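Local coordinates for polysaccharide biosynthesis protein CapD (Bacillus thuringiensis HD-771, PDB 6BWC) that binds NADP and UDP-N-acetylglucosamine as a short-chain dehydrogenase and is required for CMP-pseudaminic acid biosynthesis, probably acting early on the nucleotide sugar, at residues K21-L24 with S25-Q29; E325-R328 with N329-N333. The protein carries 2 engineered substitutions. One frame throughout, in Å; residues are numbered along the deposited sequence.

Contact 1. Residues K21-L24 with S25-Q29; sequences KSIL and SNVLQ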
ATOM      1  N   LYS C  21     -17.440 -26.702  -1.887  1.00 21.07           N
ATOM      2  CA  LYS C  21     -18.298 -27.374  -2.865  1.00 23.18           C
ATOM      3  C   LYS C  21     -19.503 -28.037  -2.207  1.00 23.81           C
ATOM      4  O   LYS C  21     -20.640 -27.842  -2.660  1.00 24.94           O
ATOM      5  CB  LYS C  21     -17.565 -28.449  -3.660  1.00 25.49           C
ATOM      6  CG  LYS C  21     -16.734 -27.947  -4.837  1.00 28.24           C
ATOM      7  CD  LYS C  21     -16.633 -29.001  -5.955  1.00 30.46           C
ATOM      8  CE  LYS C  21     -15.949 -30.307  -5.546  1.00 31.52           C
ATOM      9  NZ  LYS C  21     -16.641 -31.487  -6.148  1.00 31.26           N
ATOM     10  N   SER C  22     -19.284 -28.822  -1.154  1.00 22.73           N
ATOM     11  CA  SER C  22     -20.418 -29.495  -0.504  1.00 22.41           C
ATOM     12  C   SER C  22     -21.479 -28.469  -0.054  1.00 22.73           C
ATOM     13  O   SER C  22     -22.658 -28.645  -0.360  1.00 22.27           O
ATOM     14  CB  SER C  22     -19.983 -30.396   0.663  1.00 21.83           C
ATOM     15  OG  SER C  22     -20.849 -31.515   0.780  1.00 20.42           O
ATOM     16  N   ILE C  23     -21.054 -27.387   0.613  1.00 22.55           N
ATOM     17  CA  ILE C  23     -21.972 -26.262   0.936  1.00 22.89           C
ATOM     18  C   ILE C  23     -22.725 -25.729  -0.307  1.00 23.34           C
ATOM     19  O   ILE C  23     -23.925 -25.463  -0.230  1.00 23.55           O
ATOM     20  CB  ILE C  23     -21.248 -25.064   1.606  1.00 22.13           C
ATOM     21  CG1 ILE C  23     -20.716 -25.452   2.995  1.00 22.26           C
ATOM     22  CG2 ILE C  23     -22.191 -23.857   1.742  1.00 21.43           C
ATOM     23  CD1 ILE C  23     -19.680 -24.490   3.556  1.00 22.44           C
ATOM     24  N   LEU C  24     -22.001 -25.553  -1.420  1.00 23.35           N
ATOM     25  CA  LEU C  24     -22.556 -25.059  -2.696  1.00 22.65           C
ATOM     26  C   LEU C  24     -23.758 -25.850  -3.147  1.00 22.65           C
ATOM     27  O   LEU C  24     -24.817 -25.274  -3.396  1.00 22.38           O
ATOM     28  CB  LEU C  24     -21.495 -25.105  -3.813  1.00 22.04           C
ATOM     29  CG  LEU C  24     -21.910 -24.798  -5.246  1.00 21.02           C
ATOM     30  CD1 LEU C  24     -22.765 -23.539  -5.279  1.00 21.45           C
ATOM     31  CD2 LEU C  24     -20.682 -24.641  -6.129  1.00 20.34           C
ATOM     32  N   SER C  25     -23.579 -27.162  -3.264  1.00 22.28           N
ATOM     33  CA  SER C  25     -24.656 -28.031  -3.713  1.00 22.82           C
ATOM     34  C   SER C  25     -25.797 -28.117  -2.680  1.00 23.27           C
ATOM     35  O   SER C  25     -26.959 -28.242  -3.055  1.00 24.79           O
ATOM     36  CB  SER C  25     -24.123 -29.416  -4.082  1.00 22.49           C
ATOM     37  OG  SER C  25     -23.293 -29.922  -3.060  1.00 23.28           O
ATOM     38  N   ASN C  26     -25.495 -27.998  -1.393  1.00 23.24           N
ATOM     39  CA  ASN C  26     -26.554 -28.075  -0.385  1.00 23.83           C
ATOM     40  C   ASN C  26     -27.371 -26.809  -0.425  1.00 23.01           C
ATOM     41  O   ASN C  26     -28.589 -26.881  -0.434  1.00 23.16           O
ATOM     42  CB  ASN C  26     -26.013 -28.370   1.026  1.00 25.11           C
ATOM     43  CG  ASN C  26     -25.670 -29.867   1.237  1.00 26.24           C
ATOM     44  OD1 ASN C  26     -26.216 -30.512   2.131  1.00 27.74           O
ATOM     45  ND2 ASN C  26     -24.758 -30.412   0.421  1.00 26.39           N
ATOM     46  N   VAL C  27     -26.693 -25.665  -0.507  1.00 22.11           N
ATOM     47  CA  VAL C  27     -27.353 -24.363  -0.659  1.00 21.90           C
ATOM     48  C   VAL C  27     -28.134 -24.295  -1.964  1.00 21.48           C
ATOM     49  O   VAL C  27     -29.163 -23.653  -2.020  1.00 20.21           O
ATOM     50  CB  VAL C  27     -26.351 -23.162  -0.516  1.00 22.24           C
ATOM     51  CG1 VAL C  27     -26.859 -21.868  -1.169  1.00 22.37           C
ATOM     52  CG2 VAL C  27     -26.041 -22.889   0.948  1.00 21.63           C
ATOM     53  N   LEU C  28     -27.645 -24.961  -3.000  1.00 23.02           N
ATOM     54  CA  LEU C  28     -28.316 -24.951  -4.311  1.00 24.76           C
ATOM     55  C   LEU C  28     -29.703 -25.612  -4.325  1.00 26.22           C
ATOM     56  O   LEU C  28     -30.554 -25.212  -5.113  1.00 25.94           O
ATOM     57  CB  LEU C  28     -27.416 -25.556  -5.419  1.00 24.77           C
ATOM     58  CG  LEU C  28     -26.392 -24.625  -6.107  1.00 24.54           C
ATOM     59  CD1 LEU C  28     -25.474 -25.387  -7.051  1.00 24.15           C
ATOM     60  CD2 LEU C  28     -27.059 -23.489  -6.869  1.00 24.92           C
ATOM     61  N   GLN C  29     -29.937 -26.602  -3.466  1.00 28.48           N
ATOM     62  CA  GLN C  29     -31.251 -27.261  -3.408  1.00 30.19           C
ATOM     63  C   GLN C  29     -32.343 -26.448  -2.699  1.00 28.27           C
ATOM     64  O   GLN C  29     -33.525 -26.721  -2.914  1.00 29.29           O
ATOM     65  CB  GLN C  29     -31.142 -28.672  -2.820  1.00 34.01           C
ATOM     66  CG  GLN C  29     -30.738 -29.705  -3.865  1.00 38.41           C
ATOM     67  CD  GLN C  29     -30.125 -30.954  -3.260  1.00 46.10           C
ATOM     68  OE1 GLN C  29     -30.295 -31.234  -2.062  1.00 51.81           O
ATOM     69  NE2 GLN C  29     -29.398 -31.719  -4.087  1.00 49.09           N
TER

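Contact 2. Residues E325-R328 with N329-N333; sequences EELR and NLILN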
ATOM      1  N   GLU C 325     -13.514 -51.708  13.634  1.00 36.12           N
ATOM      2  CA  GLU C 325     -14.545 -52.193  12.739  1.00 37.82           C
ATOM      3  C   GLU C 325     -15.553 -51.090  12.413  1.00 37.76           C
ATOM      4  O   GLU C 325     -15.987 -50.977  11.256  1.00 39.30           O
ATOM      5  CB  GLU C 325     -15.227 -53.445  13.325  1.00 39.69           C
ATOM      6  CG  GLU C 325     -15.883 -54.355  12.284  1.00 40.97           C
ATOM      7  CD  GLU C 325     -14.888 -54.993  11.302  1.00 40.23           C
ATOM      8  OE1 GLU C 325     -13.711 -55.226  11.686  1.00 36.79           O
ATOM      9  OE2 GLU C 325     -15.288 -55.254  10.136  1.00 38.81           O
ATOM     10  N   GLU C 326     -15.910 -50.277  13.412  1.00 36.96           N
ATOM     11  CA  GLU C 326     -16.747 -49.080  13.173  1.00 36.82           C
ATOM     12  C   GLU C 326     -16.066 -48.090  12.238  1.00 33.83           C
ATOM     13  O   GLU C 326     -16.730 -47.468  11.406  1.00 34.51           O
ATOM     14  CB  GLU C 326     -17.107 -48.359  14.474  1.00 37.84           C
ATOM     15  CG  GLU C 326     -18.144 -49.070  15.318  1.00 39.47           C
ATOM     16  CD  GLU C 326     -18.367 -48.365  16.636  1.00 41.50           C
ATOM     17  OE1 GLU C 326     -17.676 -48.735  17.616  1.00 42.77           O
ATOM     18  OE2 GLU C 326     -19.205 -47.426  16.679  1.00 42.71           O
ATOM     19  N   LEU C 327     -14.756 -47.941  12.389  1.00 30.60           N
ATOM     20  CA  LEU C 327     -13.992 -47.070  11.519  1.00 31.09           C
ATOM     21  C   LEU C 327     -14.101 -47.534  10.083  1.00 30.72           C
ATOM     22  O   LEU C 327     -14.516 -46.769   9.228  1.00 30.15           O
ATOM     23  CB  LEU C 327     -12.522 -47.037  11.944  1.00 32.17           C
ATOM     24  CG  LEU C 327     -11.545 -46.213  11.097  1.00 32.19           C
ATOM     25  CD1 LEU C 327     -12.111 -44.857  10.672  1.00 30.93           C
ATOM     26  CD2 LEU C 327     -10.257 -46.056  11.899  1.00 32.35           C
ATOM     27  N   ARG C 328     -13.737 -48.798   9.851  1.00 30.95           N
ATOM     28  CA  ARG C 328     -13.898 -49.478   8.559  1.00 30.83           C
ATOM     29  C   ARG C 328     -15.286 -49.307   7.952  1.00 31.53           C
ATOM     30  O   ARG C 328     -15.402 -49.029   6.756  1.00 32.34           O
ATOM     31  CB  ARG C 328     -13.602 -50.972   8.704  1.00 31.52           C
ATOM     32  CG  ARG C 328     -14.277 -51.861   7.668  1.00 32.19           C
ATOM     33  CD  ARG C 328     -14.017 -53.318   7.962  1.00 32.88           C
ATOM     34  NE  ARG C 328     -12.644 -53.723   7.659  1.00 32.71           N
ATOM     35  CZ  ARG C 328     -11.728 -54.125   8.543  1.00 32.75           C
ATOM     36  NH1 ARG C 328     -11.979 -54.228   9.845  1.00 31.40           N
ATOM     37  NH2 ARG C 328     -10.528 -54.468   8.093  1.00 34.34           N
ATOM     38  N   ASN C 329     -16.335 -49.506   8.750  1.00 31.16           N
ATOM     39  CA  ASN C 329     -17.698 -49.274   8.252  1.00 32.76           C
ATOM     40  C   ASN C 329     -17.844 -47.877   7.703  1.00 32.42           C
ATOM     41  O   ASN C 329     -18.313 -47.702   6.577  1.00 31.17           O
ATOM     42  CB  ASN C 329     -18.733 -49.495   9.343  1.00 33.53           C
ATOM     43  CG  ASN C 329     -18.865 -50.952   9.717  1.00 36.13           C
ATOM     44  OD1 ASN C 329     -18.317 -51.850   9.050  1.00 34.51           O
ATOM     45  ND2 ASN C 329     -19.596 -51.205  10.796  1.00 38.97           N
ATOM     46  N   LEU C 330     -17.401 -46.909   8.515  1.00 32.87           N
ATOM     47  CA  LEU C 330     -17.354 -45.486   8.168  1.00 31.33           C
ATOM     48  C   LEU C 330     -16.601 -45.245   6.836  1.00 32.46           C
ATOM     49  O   LEU C 330     -17.199 -44.775   5.847  1.00 33.86           O
ATOM     50  CB  LEU C 330     -16.701 -44.667   9.307  1.00 29.54           C
ATOM     51  CG  LEU C 330     -17.448 -43.471   9.905  1.00 28.36           C
ATOM     52  CD1 LEU C 330     -16.499 -42.759  10.865  1.00 27.53           C
ATOM     53  CD2 LEU C 330     -18.046 -42.512   8.873  1.00 27.60           C
ATOM     54  N   ILE C 331     -15.312 -45.595   6.809  1.00 31.28           N
ATOM     55  CA  ILE C 331     -14.462 -45.362   5.635  1.00 31.85           C
ATOM     56  C   ILE C 331     -15.091 -45.958   4.370  1.00 34.31           C
ATOM     57  O   ILE C 331     -15.042 -45.341   3.298  1.00 38.19           O
ATOM     58  CB  ILE C 331     -13.030 -45.912   5.821  1.00 30.70           C
ATOM     59  CG1 ILE C 331     -12.272 -45.105   6.887  1.00 29.85           C
ATOM     60  CG2 ILE C 331     -12.264 -45.887   4.494  1.00 30.35           C
ATOM     61  CD1 ILE C 331     -11.044 -45.809   7.439  1.00 29.74           C
ATOM     62  N   LEU C 332     -15.692 -47.139   4.501  1.00 34.06           N
ATOM     63  CA  LEU C 332     -16.423 -47.742   3.397  1.00 32.53           C
ATOM     64  C   LEU C 332     -17.695 -46.978   3.039  1.00 31.86           C
ATOM     65  O   LEU C 332     -17.816 -46.495   1.902  1.00 31.34           O
ATOM     66  CB  LEU C 332     -16.700 -49.216   3.689  1.00 32.58           C
ATOM     67  CG  LEU C 332     -15.391 -50.022   3.709  1.00 32.48           C
ATOM     68  CD1 LEU C 332     -15.702 -51.480   3.982  1.00 33.45           C
ATOM     69  CD2 LEU C 332     -14.594 -49.877   2.417  1.00 32.24           C
ATOM     70  N   ASN C 333     -18.608 -46.819   3.996  1.00 30.94           N
ATOM     71  CA  ASN C 333     -19.868 -46.088   3.743  1.00 31.21           C
ATOM     72  C   ASN C 333     -19.741 -44.620   3.378  1.00 30.63           C
ATOM     73  O   ASN C 333     -20.662 -44.058   2.788  1.00 32.15           O
ATOM     74  CB  ASN C 333     -20.829 -46.210   4.917  1.00 31.85           C
ATOM     75  CG  ASN C 333     -21.326 -47.615   5.085  1.00 33.26           C
ATOM     76  OD1 ASN C 333     -21.772 -48.228   4.111  1.00 34.93           O
ATOM     77  ND2 ASN C 333     -21.231 -48.159   6.310  1.00 33.81           N
TER

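Contact 1. Residues K21-L24 with S25-Q29
Ser25 places its OG between its own backbone N and carbonyl carbon (chi1 49°), while Asn26 swings CG back beside its backbone N (chi1 -79°), and both polar ends thereby reach the carbonyl oxygen of Ser22. The site lies on successive turns of helix 18-29, the first helix of the Rossmann fold, which links strands 9-13 and 34-39 in a beta-alpha-beta unit and follows a glycine-rich turn consistent with dinucleotide binding. Three donors grip Ser22 O: Asn26 N with the ordinary helical bond, Ser25 OG at 3.1 Å, and Asn26 ND2 at 2.9 Å. The side-chain amide nitrogen comes from above the carbonyl plane, 41° out of it, in a bent bond, and shares the oxygen with the backbone N-H of the same residue. Short polar side chains suit this partly exposed flank, where Asn26 also touches Thr211 and Ile215 of helix 207-220. Branched aliphatic chains suit the side that packs on the sheet. Leu24 and Leu28 lie side by side and both touch Val35 of strand 34-39; Ile23 and Val27 run alongside each other, their CG2 methyls 4.0 Å apart. In the leucine pair, Leu24 CD1 meets Leu28 CD1 at 3.7 Å.

Contact 2. Residues E325-R328 with N329-N333
The amide of Ile331 donates to the carbonyl of Leu327 over 2.8 Å from Ile331 N to Leu327 O, a nearly straight bond of 168°. It belongs to a run of i to i+4 bonds in the short alpha-helix 324-333, close to the C-terminal end of the chain. The bond before it joins Leu330 N to Glu326 O and the one after it joins Leu332 N to Arg328 O, each 3.0 Å long.

The helix is amphipathic. On its buried side the side chains of Leu327 and Ile331 cross at a slant: Leu327 CD1 lies 3.5 Å from Ile331 CD1, and Ile331 CG1 also approaches Leu327 CD1. Branched aliphatic chains suit this buried place, where Ile331 also touches Val242 and Met243 of helix 236-251.

Arg328 joins the apolar and polar parts. Its CG stands anti to the backbone N (chi1 155°), which lays the first carbons next to Leu332; a bend at chi3 (-73°) then turns the guanidinium away from the straight course of the chain. One turn back, Glu325 receives it in a salt bridge, Arg328 NH1 to Glu325 OE1 at 2.7 Å, although the hydrogen bond within it is weak in angle. The other two nitrogens pair with helix 236-251, NH2 with Glu245 and NE with Glu246. Arginine suits the position, since its flat group can offer a separate nitrogen to each of three carboxylates, which would probably stabilise its positive charge. Leu332 also touches Glu246, and it lies side by side with the aliphatic part of the arginine, Leu332 CD1 being 4.0 Å from Arg328 CG.

From the N terminus the chain meets contact 1 first, inside helix 18-29, and reaches contact 2 only near its far end, in helix 324-333. Each spans successive turns of a single helix, so neither closes a loop of any length; the two stand in series and neither nest nor cross. Their centres are 25 Å apart and their nearest atoms about 13 Å, with no touch. Contact 1 sets the helix against strand 34-39 of the Rossmann sheet and against helix 207-220. Contact 2 sets the late helix against helix 236-251, while its Leu330 reaches Thr206, which immediately precedes helix 207-220 in the chain.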